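Local coordinates for protein alpha-glucosidase (PDB 6PNR) that hydrolyses alpha-glycosidic bonds as a family 31 glycoside hydrolase, probably acting as a sulfoquinovosidase on sulfolipid-derived glycosides, at residues A[101-106]-A[199-204]; A[130-135]-A[187-192]; A[242-247]-A[265-270]; A[489-494]-A[518-523]. One frame throughout, in Å; residues are numbered along the deposited sequence.

How the interactions relate
Interactions 1 and 2 belong to one antiparallel sheet, their centres about 10 Å apart. Strands 197-202 and 188-194 are neighbours in it, joined by Glu199 O to Asp191 N (2.8 Å) and Gln201 O to Asp189 N (2.8 Å), and interaction 2 is nested in the loop closed by interaction 1. Interactions 3 and 4 lie on the other side of the chain's centre, in the TIM-barrel domain, with centres about 11 Å apart; Ile243 N meets Met520 O at 2.8 Å and Gly245 N meets Thr522 OG1 at 2.9 Å. Interaction 4 touches the bound aza-sugar directly, whereas the Ile243 side chain of interaction 3 is about 12 Å from it.

Interaction 1 of 4, residues A[101-106]-A[199-204]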
# COMPACT_ATOMS: atom_id res chain seq x y z
N ARG A 101 -21.62 -10.04 -1.38
CA ARG A 101 -20.96 -9.30 -0.31
C ARG A 101 -21.96 -9.07 0.80
O ARG A 101 -23.09 -8.64 0.56
CB ARG A 101 -20.40 -7.95 -0.80
CG ARG A 101 -19.32 -8.04 -1.89
CD ARG A 101 -18.03 -8.70 -1.41
NE ARG A 101 -16.99 -8.74 -2.44
CZ ARG A 101 -16.71 -9.81 -3.18
NH1 ARG A 101 -17.39 -10.94 -3.00
NH2 ARG A 101 -15.75 -9.77 -4.09
N PHE A 102 -21.52 -9.33 2.03
CA PHE A 102 -22.38 -9.35 3.21
C PHE A 102 -21.65 -8.64 4.34
O PHE A 102 -20.55 -9.06 4.72
CB PHE A 102 -22.71 -10.81 3.57
CG PHE A 102 -23.67 -10.99 4.71
CD1 PHE A 102 -25.04 -11.06 4.48
CD2 PHE A 102 -23.21 -11.13 6.01
CE1 PHE A 102 -25.92 -11.24 5.52
CE2 PHE A 102 -24.09 -11.32 7.07
CZ PHE A 102 -25.45 -11.38 6.83
N TRP A 103 -22.22 -7.56 4.84
CA TRP A 103 -21.65 -6.82 5.96
C TRP A 103 -22.59 -6.92 7.15
O TRP A 103 -23.75 -6.48 7.07
CB TRP A 103 -21.40 -5.36 5.60
CG TRP A 103 -20.33 -5.07 4.59
CD1 TRP A 103 -19.01 -4.77 4.84
CD2 TRP A 103 -20.49 -4.99 3.17
NE1 TRP A 103 -18.35 -4.53 3.67
CE2 TRP A 103 -19.23 -4.64 2.63
CE3 TRP A 103 -21.57 -5.16 2.30
CZ2 TRP A 103 -19.03 -4.48 1.26
CZ3 TRP A 103 -21.38 -4.99 0.95
CH2 TRP A 103 -20.11 -4.66 0.44
N PHE A 104 -22.10 -7.48 8.25
CA PHE A 104 -22.88 -7.68 9.47
C PHE A 104 -22.31 -6.78 10.55
O PHE A 104 -21.10 -6.81 10.82
CB PHE A 104 -22.83 -9.15 9.91
CG PHE A 104 -23.71 -9.46 11.10
CD1 PHE A 104 -25.05 -9.76 10.92
CD2 PHE A 104 -23.20 -9.44 12.39
CE1 PHE A 104 -25.87 -10.04 12.01
CE2 PHE A 104 -24.01 -9.71 13.48
CZ PHE A 104 -25.35 -10.02 13.29
N ARG A 105 -23.17 -5.97 11.17
CA ARG A 105 -22.71 -5.05 12.20
C ARG A 105 -23.05 -5.55 13.60
O ARG A 105 -24.12 -6.10 13.85
CB ARG A 105 -23.30 -3.67 11.98
CG ARG A 105 -22.67 -2.99 10.78
CD ARG A 105 -22.88 -1.52 10.86
NE ARG A 105 -22.15 -0.81 9.83
CZ ARG A 105 -22.26 0.50 9.65
NH1 ARG A 105 -23.08 1.19 10.44
NH2 ARG A 105 -21.57 1.11 8.71
N VAL A 106 -22.11 -5.34 14.51
CA VAL A 106 -22.27 -5.66 15.92
C VAL A 106 -22.16 -4.37 16.71
O VAL A 106 -21.20 -3.62 16.54
CB VAL A 106 -21.21 -6.68 16.40
CG1 VAL A 106 -21.36 -6.93 17.87
CG2 VAL A 106 -21.30 -7.96 15.61
N GLU A 199 -17.80 -4.34 12.30
CA GLU A 199 -18.44 -4.70 11.04
C GLU A 199 -17.70 -5.89 10.44
O GLU A 199 -16.48 -5.82 10.21
CB GLU A 199 -18.48 -3.53 10.06
CG GLU A 199 -19.13 -3.89 8.72
CD GLU A 199 -19.46 -2.66 7.86
OE1 GLU A 199 -18.57 -2.21 7.11
OE2 GLU A 199 -20.60 -2.15 7.95
N LEU A 200 -18.44 -6.96 10.16
CA LEU A 200 -17.88 -8.21 9.68
C LEU A 200 -18.26 -8.35 8.21
O LEU A 200 -19.42 -8.62 7.89
CB LEU A 200 -18.40 -9.38 10.51
CG LEU A 200 -18.47 -9.15 12.02
CD1 LEU A 200 -19.04 -10.40 12.71
CD2 LEU A 200 -17.11 -8.77 12.63
N GLN A 201 -17.29 -8.13 7.33
CA GLN A 201 -17.49 -8.27 5.89
C GLN A 201 -17.21 -9.72 5.47
O GLN A 201 -16.16 -10.26 5.79
CB GLN A 201 -16.59 -7.32 5.11
CG GLN A 201 -16.73 -7.47 3.60
CD GLN A 201 -15.75 -6.61 2.80
OE1 GLN A 201 -15.67 -6.72 1.57
NE2 GLN A 201 -15.01 -5.74 3.48
N ILE A 202 -18.15 -10.32 4.74
CA ILE A 202 -18.05 -11.70 4.27
C ILE A 202 -18.28 -11.73 2.77
O ILE A 202 -19.19 -11.06 2.27
CB ILE A 202 -19.07 -12.63 4.98
CG1 ILE A 202 -19.23 -12.28 6.46
CG2 ILE A 202 -18.65 -14.08 4.82
CD1 ILE A 202 -18.01 -12.57 7.32
N TRP A 203 -17.47 -12.50 2.04
CA TRP A 203 -17.63 -12.54 0.58
C TRP A 203 -18.57 -13.66 0.13
O TRP A 203 -18.36 -14.31 -0.91
CB TRP A 203 -16.27 -12.65 -0.11
CG TRP A 203 -15.51 -11.35 -0.07
CD1 TRP A 203 -15.85 -10.22 0.63
CD2 TRP A 203 -14.31 -11.03 -0.78
NE1 TRP A 203 -14.92 -9.23 0.42
CE2 TRP A 203 -13.97 -9.70 -0.45
CE3 TRP A 203 -13.48 -11.74 -1.65
CZ2 TRP A 203 -12.82 -9.07 -0.95
CZ3 TRP A 203 -12.34 -11.11 -2.15
CH2 TRP A 203 -12.03 -9.79 -1.80
N GLU A 204 -19.62 -13.87 0.92
CA GLU A 204 -20.78 -14.70 0.61
C GLU A 204 -21.82 -14.37 1.67
O GLU A 204 -21.51 -13.76 2.69
CB GLU A 204 -20.44 -16.19 0.64
CG GLU A 204 -20.39 -16.78 2.05
CD GLU A 204 -20.19 -18.28 2.05
OE1 GLU A 204 -20.34 -18.90 0.97
OE2 GLU A 204 -19.86 -18.83 3.12
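The Arg101 guanidinium lies flat over one face of the Trp203 indole, planes 9° apart, with its CZ 3.6 Å from the centroid of the five-membered ring, a stack and a cation-pi contact at once. A bend at chi2 (-66°) brings Arg101 CD over the same ring, 3.4 Å from Trp203 CD1. Asp49 and Glu36 form salt bridges with Arg101 NH2, and Trp203 NE1 donates in its ring plane to Gln201 OE1 (2.9 Å). An alanine in place of Trp203 would probably leave the guanidinium without its flat support and Gln201 OE1 without this donor. Backbone bonds join strands 101-107 and 197-202 as antiparallel neighbours inside the six-stranded sheet of the N-terminal beta domain: Phe102 pairs with Ile202 and Phe104 with Leu200, each reciprocally, Leu200 N reaching Phe104 O at 2.7 Å. The second charged contact is a salt bridge, Arg105 NE to Glu199 OE2 at 2.8 Å, almost straight (171°) and arriving from above the carboxylate plane. Arg54 shares that oxygen, while Tyr50 of the second subunit bonds Glu199 OE1. Among the remaining packing, Ile202 CG1 sits at the Phe102 ring edge, and Gln201 CG approaches Trp103 NE1 to 3.4 Å.

Interaction 2 of 4, residues A[130-135]-A[187-192]; sequences NFPIWT and YADFDF
Asn130 and Asp189 meet amide to carboxylate on one face of an antiparallel pair, where strand 130-133 forms the outer edge of the six-stranded sheet within this chain and strand 188-194 is its inner neighbour. The two flat groups are turned 32° apart. Asn130 ND2 bonds Asp189 OD2 at 3.2 Å and Asp189 OD1 at 3.3 Å, using the syn lone pair of each oxygen. The amide gets there because Asn130 CG takes the crowded position between backbone N and carbonyl carbon (chi1 64°), while Asp189 CG is anti to its own N and leans across. An alanine at Asp189 would probably leave the Asn130 amide without these acceptors and freer to turn. Farther along, Tyr187 runs side by side with Pro132, its OH 3.5 Å from Pro132 CB. The Tyr187 and Trp134 side chains run at about a right angle, but their ring planes are an oblique 48° apart, with Trp134 CE3 3.7 Å from Tyr187 CD2. The other face carries Phe131, Phe190, Ala188 and Ile133. There Phe131 and Phe192 meet edge against edge, CD1 to CD2 at 4.1 Å, and Ile133 CG1 rests on Ala188 CB at 3.9 Å. Pro170 and Cys117, from the other sheet of the domain, touch both Phe190 and Ile133. Between the backbones, Ile133 N donates to Ala188 O at 2.7 Å.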
# COMPACT_ATOMS: atom_id res chain seq x y z
N ASN A 130 -8.49 -3.43 11.09
CA ASN A 130 -9.26 -4.46 10.40
C ASN A 130 -8.36 -5.64 10.07
O ASN A 130 -7.15 -5.49 9.85
CB ASN A 130 -9.92 -3.92 9.12
CG ASN A 130 -8.92 -3.48 8.08
OD1 ASN A 130 -8.14 -2.55 8.29
ND2 ASN A 130 -8.95 -4.14 6.93
N PHE A 131 -8.97 -6.82 10.02
CA PHE A 131 -8.24 -8.08 9.89
C PHE A 131 -8.88 -8.92 8.79
O PHE A 131 -9.94 -9.53 9.00
CB PHE A 131 -8.21 -8.81 11.23
CG PHE A 131 -7.46 -8.04 12.29
CD1 PHE A 131 -8.09 -7.05 13.03
CD2 PHE A 131 -6.11 -8.27 12.51
CE1 PHE A 131 -7.39 -6.32 13.96
CE2 PHE A 131 -5.40 -7.54 13.46
CZ PHE A 131 -6.04 -6.57 14.19
N PRO A 132 -8.31 -8.90 7.58
CA PRO A 132 -8.70 -9.86 6.55
C PRO A 132 -8.48 -11.29 7.02
O PRO A 132 -7.49 -11.59 7.69
CB PRO A 132 -7.78 -9.51 5.38
CG PRO A 132 -7.53 -8.04 5.56
CD PRO A 132 -7.49 -7.80 7.04
N ILE A 133 -9.41 -12.17 6.65
CA ILE A 133 -9.38 -13.57 7.04
C ILE A 133 -9.07 -14.38 5.78
O ILE A 133 -9.97 -14.70 5.00
CB ILE A 133 -10.72 -14.00 7.67
CG1 ILE A 133 -11.13 -13.05 8.80
CG2 ILE A 133 -10.70 -15.49 8.12
CD1 ILE A 133 -10.14 -12.95 9.95
N TRP A 134 -7.78 -14.66 5.56
CA TRP A 134 -7.33 -15.34 4.35
C TRP A 134 -6.01 -15.99 4.71
O TRP A 134 -5.05 -15.27 5.02
CB TRP A 134 -7.18 -14.35 3.19
CG TRP A 134 -6.89 -14.96 1.84
CD1 TRP A 134 -5.68 -15.05 1.22
CD2 TRP A 134 -7.85 -15.57 0.94
NE1 TRP A 134 -5.82 -15.66 -0.01
CE2 TRP A 134 -7.13 -15.99 -0.20
CE3 TRP A 134 -9.23 -15.80 1.01
CZ2 TRP A 134 -7.76 -16.63 -1.27
CZ3 TRP A 134 -9.85 -16.43 -0.07
CH2 TRP A 134 -9.12 -16.83 -1.19
N THR A 135 -5.96 -17.31 4.72
CA THR A 135 -4.71 -17.98 5.08
C THR A 135 -3.68 -17.77 3.98
O THR A 135 -4.00 -17.80 2.79
CB THR A 135 -4.93 -19.47 5.37
OG1 THR A 135 -3.69 -20.09 5.74
CG2 THR A 135 -5.55 -20.21 4.18
N TYR A 187 -13.49 -15.59 2.04
CA TYR A 187 -12.77 -14.40 2.44
C TYR A 187 -13.66 -13.57 3.35
O TYR A 187 -14.85 -13.41 3.09
CB TYR A 187 -12.36 -13.57 1.21
CG TYR A 187 -11.58 -12.30 1.53
CD1 TYR A 187 -12.23 -11.13 1.92
CD2 TYR A 187 -10.19 -12.29 1.45
CE1 TYR A 187 -11.51 -9.97 2.21
CE2 TYR A 187 -9.46 -11.13 1.73
CZ TYR A 187 -10.13 -9.98 2.11
OH TYR A 187 -9.41 -8.83 2.40
N ALA A 188 -13.07 -13.05 4.42
CA ALA A 188 -13.78 -12.12 5.29
C ALA A 188 -12.83 -11.00 5.68
O ALA A 188 -11.62 -11.08 5.47
CB ALA A 188 -14.34 -12.81 6.54
N ASP A 189 -13.40 -9.94 6.26
CA ASP A 189 -12.61 -8.82 6.77
C ASP A 189 -13.34 -8.28 7.99
O ASP A 189 -14.40 -7.65 7.86
CB ASP A 189 -12.42 -7.74 5.70
CG ASP A 189 -11.45 -6.63 6.12
OD1 ASP A 189 -11.10 -6.55 7.32
OD2 ASP A 189 -11.04 -5.84 5.25
N PHE A 190 -12.78 -8.51 9.18
CA PHE A 190 -13.39 -8.10 10.44
C PHE A 190 -12.85 -6.72 10.81
O PHE A 190 -11.67 -6.57 11.11
CB PHE A 190 -13.11 -9.12 11.56
CG PHE A 190 -13.95 -10.37 11.49
CD1 PHE A 190 -14.49 -10.80 10.28
CD2 PHE A 190 -14.23 -11.10 12.64
CE1 PHE A 190 -15.26 -11.95 10.22
CE2 PHE A 190 -15.00 -12.25 12.58
CZ PHE A 190 -15.53 -12.67 11.38
N ASP A 191 -13.73 -5.72 10.80
CA ASP A 191 -13.35 -4.32 10.87
C ASP A 191 -13.72 -3.79 12.25
O ASP A 191 -14.90 -3.63 12.56
CB ASP A 191 -14.05 -3.55 9.75
CG ASP A 191 -13.78 -2.06 9.77
OD1 ASP A 191 -13.07 -1.55 10.67
OD2 ASP A 191 -14.28 -1.37 8.85
N PHE A 192 -12.70 -3.49 13.08
CA PHE A 192 -12.93 -2.96 14.42
C PHE A 192 -12.48 -1.51 14.55
O PHE A 192 -12.06 -1.07 15.63
CB PHE A 192 -12.22 -3.81 15.47
CG PHE A 192 -12.54 -5.28 15.40
CD1 PHE A 192 -13.63 -5.80 16.09
CD2 PHE A 192 -11.74 -6.14 14.66
CE1 PHE A 192 -13.93 -7.17 16.04
CE2 PHE A 192 -12.03 -7.50 14.60
CZ PHE A 192 -13.13 -8.02 15.29

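Interaction 3 of 4, residues A[242-247]-A[265-270]; sequences LIIGVQ and IKVAGI
Leu242 O takes two backbone donors from the facing strand: Ala268 N at 2.8 Å, reaching it from above the carbonyl plane, and Gly269 N in a weak bond at 3.3 Å. This shared oxygen marks a beta bulge, for the parallel register slips by one residue between the pairs Leu242-Val267 and Ile243-Gly269. On its near side Leu242 N donates to Lys266 O in a bond that is practically straight (178°); beyond it Ile244 N donates to Gly269 O at 3.0 Å. Because Gly269 carries no side chain, Ile243 CD1 settles against its backbone, 3.6 Å from Gly269 N, and also touches Ala268 CB. Ile243 CG1 is anti to the carbonyl carbon (chi1 -54°), and the bend at chi2 (-68°) then carries CD1 across to the neighbouring strand. Leu242, Val267, Ile244 and Ile270 share the other face of the sheet, and Ile265 and Val246 flank it. Leu242 CD2 meets Ile265 CG2 obliquely at 4.0 Å, and Val246 crosses Ile270 at about a right angle, CG2 to CD1 at 3.8 Å.

In the next shell, Thr260 and Leu261 of helix 250-262 pack on Val267, and Leu544 and Val548 of helix 538-568 on Leu242. Lys266 turns its amine to a salt bridge with Asp549. On the far side of strand 242-245, Ile243 forms backbone bonds with Met520 and Thr522, and Thr522 OG1 bonds Gly245 N. Strand 242-245, helix 250-262 and strand 267-271 thus make a beta-alpha-beta crossover, the repeating unit of the TIM barrel that forms the catalytic domain of family 31 glycosidases.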
# COMPACT_ATOMS: atom_id res chain seq x y z
N LEU A 242 14.51 -31.94 25.01
CA LEU A 242 14.50 -31.12 23.80
C LEU A 242 14.20 -31.97 22.57
O LEU A 242 14.61 -33.13 22.49
CB LEU A 242 15.85 -30.43 23.65
CG LEU A 242 16.10 -29.40 22.55
CD1 LEU A 242 15.20 -28.20 22.76
CD2 LEU A 242 17.60 -28.98 22.58
N ILE A 243 13.48 -31.38 21.62
CA ILE A 243 13.33 -31.92 20.27
C ILE A 243 14.35 -31.18 19.41
O ILE A 243 14.17 -29.99 19.13
CB ILE A 243 11.91 -31.72 19.73
CG1 ILE A 243 10.85 -32.29 20.69
CG2 ILE A 243 11.78 -32.33 18.33
CD1 ILE A 243 10.88 -33.77 20.82
N ILE A 244 15.41 -31.86 18.97
CA ILE A 244 16.48 -31.18 18.24
C ILE A 244 16.23 -31.27 16.73
O ILE A 244 15.99 -32.35 16.18
CB ILE A 244 17.87 -31.74 18.61
CG1 ILE A 244 17.95 -33.24 18.41
CG2 ILE A 244 18.19 -31.39 20.06
CD1 ILE A 244 19.39 -33.75 18.33
N GLY A 245 16.25 -30.11 16.07
CA GLY A 245 16.05 -30.06 14.64
C GLY A 245 17.40 -30.05 13.95
O GLY A 245 18.11 -29.05 14.00
N VAL A 246 17.77 -31.17 13.34
CA VAL A 246 19.05 -31.33 12.67
C VAL A 246 18.78 -31.96 11.30
O VAL A 246 17.69 -32.44 11.02
CB VAL A 246 20.05 -32.20 13.47
CG1 VAL A 246 20.28 -31.60 14.85
CG2 VAL A 246 19.54 -33.64 13.58
N GLN A 247 19.81 -31.94 10.45
CA GLN A 247 19.67 -32.40 9.08
C GLN A 247 21.01 -32.93 8.61
O GLN A 247 22.03 -32.76 9.27
CB GLN A 247 19.22 -31.28 8.13
CG GLN A 247 17.83 -30.71 8.36
CD GLN A 247 17.54 -29.55 7.42
OE1 GLN A 247 16.63 -29.62 6.59
NE2 GLN A 247 18.31 -28.48 7.54
N ILE A 265 22.68 -32.43 27.39
CA ILE A 265 21.37 -31.88 27.06
C ILE A 265 20.40 -33.05 26.96
O ILE A 265 20.64 -33.99 26.19
CB ILE A 265 21.41 -31.07 25.75
CG1 ILE A 265 22.39 -29.90 25.87
CG2 ILE A 265 20.01 -30.59 25.39
CD1 ILE A 265 22.81 -29.34 24.51
N LYS A 266 19.31 -33.00 27.73
CA LYS A 266 18.30 -34.04 27.66
C LYS A 266 17.53 -33.94 26.35
O LYS A 266 17.05 -32.86 25.97
CB LYS A 266 17.33 -33.92 28.84
CG LYS A 266 17.94 -34.33 30.17
CD LYS A 266 17.14 -33.73 31.32
CE LYS A 266 17.48 -34.42 32.63
NZ LYS A 266 16.56 -34.00 33.72
N VAL A 267 17.38 -35.07 25.67
CA VAL A 267 16.75 -35.10 24.34
C VAL A 267 15.51 -35.98 24.42
O VAL A 267 15.60 -37.15 24.80
CB VAL A 267 17.72 -35.61 23.27
CG1 VAL A 267 17.04 -35.71 21.91
CG2 VAL A 267 18.94 -34.67 23.19
N ALA A 268 14.35 -35.40 24.07
CA ALA A 268 13.12 -36.17 23.91
C ALA A 268 13.04 -36.81 22.54
O ALA A 268 12.54 -37.93 22.40
CB ALA A 268 11.90 -35.26 24.14
N GLY A 269 13.52 -36.12 21.50
CA GLY A 269 13.41 -36.63 20.15
C GLY A 269 14.33 -35.89 19.20
O GLY A 269 14.76 -34.75 19.47
N ILE A 270 14.64 -36.55 18.09
CA ILE A 270 15.40 -35.95 16.99
C ILE A 270 14.42 -35.70 15.85
O ILE A 270 13.72 -36.63 15.41
CB ILE A 270 16.58 -36.84 16.57
CG1 ILE A 270 17.38 -36.18 15.44
CG2 ILE A 270 16.11 -38.24 16.16
CD1 ILE A 270 18.54 -37.02 14.95

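Interaction 4 of 4, residues A[489-494]-A[518-523]; sequences SDIGGY and PFMRTH. With 9VH ([(3~{S},4~{R},5~{R})-4,5-bis(oxidanyl)piperidin-3-yl]methanesulfonic acid), chain C.
Strands 490-491 and 521-522, two short, weakly bonded parallel strands of the TIM-barrel domain, bring Tyr494 and His523 into the pocket of the bound aza-sugar and pair Asp490 with Arg521 beside it. Both terminal nitrogens of Arg521 grip one oxygen in a salt bridge: NH1 and NH2 each lie 2.8 Å from Asp490 OD1, which sits in the guanidinium plane. Trp455 and Trp271 make cation-pi contacts with the same arginine. The gripped oxygen also lies in the plane of the His523 ring, 3.4 Å from its CD2 edge. Tyr494 points an edge at the face of His523 in an offset edge-to-face pair, planes 60° apart, with Tyr494 CD1 3.3 Å from His523 NE2; the Tyr494 ring offers a face to C5 of the inhibitor. Ile491 N donates to Arg521 O at 3.0 Å, and a type II turn from Asp490 to Gly493 leads the chain on to Tyr494. A water joins Ser489 O, Phe519 O and Arg521 N. His523 NE2 donates to inhibitor O5 at 3.0 Å and is also hydrogen-bonded to O4 at 3.0 Å. One imidazole nitrogen therefore reads two neighbouring hydroxyls of the piperidine ring, with Tyr494 over the imidazole face and Asp490, itself fixed by Arg521, at its edge as a second shell likely to set its orientation.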
# COMPACT_ATOMS: atom_id res chain seq x y z
N SER A 489 7.17 -22.59 19.30
CA SER A 489 7.84 -21.91 18.20
C SER A 489 9.18 -22.56 17.92
O SER A 489 9.71 -23.32 18.74
CB SER A 489 8.04 -20.41 18.50
OG SER A 489 8.75 -20.23 19.72
N ASP A 490 9.73 -22.26 16.73
CA ASP A 490 11.12 -22.58 16.40
C ASP A 490 12.06 -21.82 17.34
O ASP A 490 12.11 -20.59 17.29
CB ASP A 490 11.46 -22.16 14.96
CG ASP A 490 10.57 -22.79 13.90
OD1 ASP A 490 10.24 -23.98 14.03
OD2 ASP A 490 10.25 -22.09 12.91
N ILE A 491 12.83 -22.54 18.14
CA ILE A 491 13.76 -21.87 19.05
C ILE A 491 14.87 -21.23 18.22
O ILE A 491 15.70 -21.93 17.63
CB ILE A 491 14.33 -22.82 20.10
CG1 ILE A 491 13.21 -23.24 21.07
CG2 ILE A 491 15.49 -22.14 20.84
CD1 ILE A 491 13.61 -24.35 22.02
N GLY A 492 14.89 -19.90 18.16
CA GLY A 492 15.82 -19.19 17.31
C GLY A 492 15.25 -18.68 16.01
O GLY A 492 15.98 -18.03 15.25
N GLY A 493 13.98 -18.96 15.71
CA GLY A 493 13.38 -18.46 14.49
C GLY A 493 13.75 -19.32 13.30
O GLY A 493 14.46 -20.33 13.40
N TYR A 494 13.28 -18.89 12.13
CA TYR A 494 13.47 -19.66 10.92
C TYR A 494 14.11 -18.84 9.80
O TYR A 494 15.14 -19.25 9.26
CB TYR A 494 12.15 -20.25 10.41
CG TYR A 494 12.31 -20.98 9.08
CD1 TYR A 494 12.82 -22.28 9.04
CD2 TYR A 494 11.96 -20.37 7.88
CE1 TYR A 494 12.97 -22.95 7.83
CE2 TYR A 494 12.10 -21.03 6.66
CZ TYR A 494 12.62 -22.31 6.64
OH TYR A 494 12.78 -22.97 5.44
N PRO A 518 4.68 -25.76 26.16
CA PRO A 518 4.54 -27.23 26.24
C PRO A 518 5.62 -28.04 25.54
O PRO A 518 5.74 -29.24 25.85
CB PRO A 518 3.17 -27.48 25.58
CG PRO A 518 2.44 -26.19 25.69
CD PRO A 518 3.49 -25.13 25.56
N PHE A 519 6.42 -27.47 24.62
CA PHE A 519 7.14 -28.28 23.64
C PHE A 519 8.36 -27.50 23.14
O PHE A 519 8.19 -26.47 22.48
CB PHE A 519 6.17 -28.60 22.49
CG PHE A 519 6.64 -29.65 21.51
CD1 PHE A 519 6.48 -31.01 21.77
CD2 PHE A 519 7.12 -29.27 20.25
CE1 PHE A 519 6.86 -31.97 20.83
CE2 PHE A 519 7.50 -30.22 19.31
CZ PHE A 519 7.36 -31.58 19.60
N MET A 520 9.57 -27.98 23.47
CA MET A 520 10.83 -27.32 23.12
C MET A 520 11.43 -27.94 21.86
O MET A 520 11.85 -29.10 21.88
CB MET A 520 11.85 -27.42 24.26
CG MET A 520 11.55 -26.58 25.48
SD MET A 520 12.93 -26.53 26.64
CE MET A 520 14.02 -25.30 25.87
N ARG A 521 11.51 -27.15 20.77
CA ARG A 521 12.03 -27.65 19.50
C ARG A 521 12.93 -26.61 18.83
O ARG A 521 12.55 -25.44 18.73
CB ARG A 521 10.87 -28.04 18.56
CG ARG A 521 11.32 -28.61 17.22
CD ARG A 521 10.11 -28.94 16.32
NE ARG A 521 9.18 -27.80 16.19
CZ ARG A 521 9.43 -26.73 15.44
NH1 ARG A 521 10.58 -26.64 14.78
NH2 ARG A 521 8.54 -25.74 15.36
N THR A 522 14.11 -27.05 18.36
CA THR A 522 15.01 -26.17 17.63
C THR A 522 14.79 -26.35 16.13
O THR A 522 14.03 -27.20 15.67
CB THR A 522 16.49 -26.43 18.00
OG1 THR A 522 16.90 -27.71 17.48
CG2 THR A 522 16.71 -26.39 19.51
N HIS A 523 15.48 -25.52 15.34
CA HIS A 523 15.31 -25.58 13.89
C HIS A 523 16.57 -25.00 13.27
O HIS A 523 17.02 -23.94 13.69
CB HIS A 523 14.06 -24.78 13.47
CG HIS A 523 13.56 -25.08 12.08
ND1 HIS A 523 14.40 -25.44 11.05
CD2 HIS A 523 12.31 -25.02 11.56
CE1 HIS A 523 13.68 -25.62 9.95
NE2 HIS A 523 12.41 -25.37 10.23
O1 9VH C . 11.97 -25.60 2.98
S1 9VH C . 10.77 -26.42 2.99
O2 9VH C . 9.65 -25.69 2.46
O3 9VH C . 11.01 -27.70 2.36
C1 9VH C . 10.46 -26.73 4.71
C2 9VH C . 10.10 -25.48 5.52
C3 9VH C . 8.67 -25.09 5.17
N1 9VH C . 8.01 -24.11 6.04
C4 9VH C . 8.12 -24.46 7.46
C5 9VH C . 9.58 -24.64 7.84
O4 9VH C . 9.63 -24.97 9.23
C6 9VH C . 10.20 -25.76 7.02
O5 9VH C . 11.57 -25.94 7.39
O HOH W 1 9.93 -24.80 21.18
O HOH W 2 17.66 -23.44 16.17